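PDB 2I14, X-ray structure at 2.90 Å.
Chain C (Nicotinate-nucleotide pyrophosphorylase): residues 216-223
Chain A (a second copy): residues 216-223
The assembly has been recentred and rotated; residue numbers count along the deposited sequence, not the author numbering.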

# COMPACT_ATOMS: atom_id res chain seq x y z
N THR C 216 -23.73 -0.29 -30.70
CA THR C 216 -23.21 -1.06 -31.84
C THR C 216 -22.31 -0.18 -32.71
O THR C 216 -21.14 -0.50 -32.95
CB THR C 216 -24.33 -1.64 -32.74
OG1 THR C 216 -25.23 -2.43 -31.96
CG2 THR C 216 -23.74 -2.53 -33.82
N PHE C 217 -22.87 0.92 -33.20
CA PHE C 217 -22.13 1.87 -34.04
C PHE C 217 -22.22 3.25 -33.41
O PHE C 217 -21.22 3.97 -33.29
CB PHE C 217 -22.74 1.93 -35.45
CG PHE C 217 -22.80 0.60 -36.15
CD1 PHE C 217 -21.64 -0.12 -36.42
CD2 PHE C 217 -24.02 0.08 -36.56
CE1 PHE C 217 -21.69 -1.34 -37.08
CE2 PHE C 217 -24.09 -1.14 -37.23
CZ PHE C 217 -22.92 -1.85 -37.49
N TYR C 218 -23.43 3.61 -33.02
CA TYR C 218 -23.72 4.89 -32.39
C TYR C 218 -23.56 4.73 -30.88
O TYR C 218 -23.39 3.62 -30.38
CB TYR C 218 -25.16 5.30 -32.71
CG TYR C 218 -25.51 5.36 -34.19
CD1 TYR C 218 -25.17 4.33 -35.06
CD2 TYR C 218 -26.22 6.44 -34.71
CE1 TYR C 218 -25.54 4.36 -36.41
CE2 TYR C 218 -26.60 6.49 -36.05
CZ TYR C 218 -26.25 5.45 -36.90
OH TYR C 218 -26.62 5.49 -38.22
N ASP C 219 -23.62 5.84 -30.15
CA ASP C 219 -23.48 5.78 -28.69
C ASP C 219 -24.74 5.14 -28.10
O ASP C 219 -25.80 5.15 -28.73
CB ASP C 219 -23.30 7.20 -28.13
CG ASP C 219 -22.90 7.19 -26.66
OD1 ASP C 219 -21.80 6.67 -26.35
OD2 ASP C 219 -23.68 7.70 -25.83
N GLU C 220 -24.63 4.58 -26.90
CA GLU C 220 -25.78 3.94 -26.26
C GLU C 220 -26.89 4.97 -26.11
O GLU C 220 -28.06 4.66 -26.26
CB GLU C 220 -25.42 3.40 -24.86
CG GLU C 220 -24.25 2.44 -24.80
CD GLU C 220 -22.91 3.16 -24.78
OE1 GLU C 220 -21.86 2.47 -24.72
OE2 GLU C 220 -22.90 4.41 -24.83
N LYS C 221 -26.49 6.21 -25.81
CA LYS C 221 -27.45 7.30 -25.63
C LYS C 221 -28.30 7.49 -26.87
O LYS C 221 -29.51 7.62 -26.78
CB LYS C 221 -26.71 8.60 -25.30
CG LYS C 221 -27.63 9.75 -24.94
CD LYS C 221 -26.86 10.87 -24.26
CE LYS C 221 -26.29 11.86 -25.24
NZ LYS C 221 -27.37 12.74 -25.79
N VAL C 222 -27.65 7.52 -28.02
CA VAL C 222 -28.36 7.72 -29.27
C VAL C 222 -29.22 6.50 -29.63
O VAL C 222 -30.44 6.62 -29.78
CB VAL C 222 -27.38 8.00 -30.42
CG1 VAL C 222 -28.14 8.30 -31.69
CG2 VAL C 222 -26.47 9.15 -30.05
N GLU C 223 -28.60 5.34 -29.75
CA GLU C 223 -29.33 4.13 -30.10
C GLU C 223 -30.41 3.72 -29.11
O GLU C 223 -31.31 2.95 -29.44
CB GLU C 223 -28.35 2.97 -30.31
CG GLU C 223 -27.48 3.11 -31.54
CD GLU C 223 -26.76 1.83 -31.90
OE1 GLU C 223 -27.44 0.80 -32.09
OE2 GLU C 223 -25.51 1.85 -31.99
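Chain A (216-223) TFYDEKVE

Chain A meets chain C across an exact two-fold axis, so contacts between different residues occur twice, while the Tyr218 pair straddles the axis, the CA atoms of A:Tyr218 and C:Tyr218 4.3 Å apart in a single beta bridge. The two chains run in roughly opposite directions through this bridge. No hydrogen bond links the two stretches. A:Thr216 stays out of reach of chain C, its backbone N bonded weakly to OE2 of A:Glu223. A:Glu223 OE2 also accepts from A:Phe217 N (3.1 Å) and from A:Tyr218 N (2.9 Å to the same OE2), tying the loop back onto the first turn of the helix. The carbonyl of A:Phe217 is directed at chain C: its O lies 3.3 Å from CB of C:Asp219 and 3.2 Å from CG2 of C:Val222, while A:Phe217 CB is 4.2 Å from that same CG2. The backbone is extended at A:Tyr218 (phi/psi -90/171) and A:Asp219. The A:Tyr218 ring forms an offset stack with the ring of C:Tyr218, centroids 4.5 Å apart and planes inclined by 26°; the CE2 atoms of the two tyrosines approach to 3.3 Å. A:Asp219 caps the helix that starts at A:Glu220, its OD2 accepting from A:Lys221 N at 3.2 Å, and its CB packs 3.3 Å from C:Phe217 O. One turn on, A:Val222 points toward chain C and sets CG2 3.2 Å from C:Phe217 O.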

# COMPACT_ATOMS: atom_id res chain seq x y z
N THR A 216 -19.28 13.16 -31.00
CA THR A 216 -20.36 14.10 -30.66
C THR A 216 -21.65 13.34 -30.35
O THR A 216 -22.23 13.48 -29.27
CB THR A 216 -20.66 15.12 -31.80
OG1 THR A 216 -19.45 15.81 -32.17
CG2 THR A 216 -21.70 16.14 -31.35
N PHE A 217 -22.10 12.53 -31.31
CA PHE A 217 -23.32 11.74 -31.15
C PHE A 217 -22.97 10.28 -31.42
O PHE A 217 -23.36 9.37 -30.68
CB PHE A 217 -24.39 12.18 -32.16
CG PHE A 217 -24.76 13.63 -32.06
CD1 PHE A 217 -25.29 14.16 -30.89
CD2 PHE A 217 -24.59 14.47 -33.16
CE1 PHE A 217 -25.65 15.51 -30.81
CE2 PHE A 217 -24.95 15.82 -33.10
CZ PHE A 217 -25.48 16.33 -31.92
N TYR A 218 -22.23 10.06 -32.50
CA TYR A 218 -21.81 8.74 -32.92
C TYR A 218 -20.46 8.45 -32.27
O TYR A 218 -19.84 9.33 -31.67
CB TYR A 218 -21.65 8.71 -34.45
CG TYR A 218 -22.88 9.12 -35.24
CD1 TYR A 218 -23.60 10.28 -34.92
CD2 TYR A 218 -23.30 8.38 -36.34
CE1 TYR A 218 -24.70 10.68 -35.68
CE2 TYR A 218 -24.40 8.78 -37.11
CZ TYR A 218 -25.09 9.92 -36.77
OH TYR A 218 -26.18 10.31 -37.54
N ASP A 219 -19.98 7.21 -32.39
CA ASP A 219 -18.69 6.84 -31.82
C ASP A 219 -17.57 7.52 -32.61
O ASP A 219 -17.76 7.88 -33.77
CB ASP A 219 -18.52 5.32 -31.86
CG ASP A 219 -17.32 4.85 -31.03
OD1 ASP A 219 -17.34 5.04 -29.79
OD2 ASP A 219 -16.38 4.28 -31.62
N GLU A 220 -16.42 7.71 -31.98
CA GLU A 220 -15.29 8.36 -32.66
C GLU A 220 -14.95 7.55 -33.90
O GLU A 220 -14.60 8.12 -34.94
CB GLU A 220 -14.05 8.41 -31.76
CG GLU A 220 -14.23 9.07 -30.40
CD GLU A 220 -14.85 8.14 -29.37
OE1 GLU A 220 -15.04 8.57 -28.20
OE2 GLU A 220 -15.14 6.98 -29.71
N LYS A 221 -15.06 6.23 -33.79
CA LYS A 221 -14.75 5.33 -34.90
C LYS A 221 -15.61 5.64 -36.11
O LYS A 221 -15.11 5.73 -37.23
CB LYS A 221 -14.97 3.88 -34.48
CG LYS A 221 -14.52 2.87 -35.52
CD LYS A 221 -14.39 1.48 -34.93
CE LYS A 221 -15.68 0.69 -34.98
NZ LYS A 221 -15.95 0.20 -36.36
N VAL A 222 -16.90 5.83 -35.88
CA VAL A 222 -17.81 6.11 -36.96
C VAL A 222 -17.60 7.51 -37.52
O VAL A 222 -17.33 7.67 -38.71
CB VAL A 222 -19.27 5.96 -36.50
CG1 VAL A 222 -20.20 6.17 -37.68
CG2 VAL A 222 -19.49 4.59 -35.89
N GLU A 223 -17.70 8.52 -36.67
CA GLU A 223 -17.53 9.90 -37.11
C GLU A 223 -16.15 10.23 -37.68
O GLU A 223 -15.99 11.23 -38.38
CB GLU A 223 -17.86 10.86 -35.97
CG GLU A 223 -19.32 10.90 -35.60
CD GLU A 223 -19.67 12.07 -34.70
OE1 GLU A 223 -19.41 13.23 -35.10
OE2 GLU A 223 -20.20 11.82 -33.60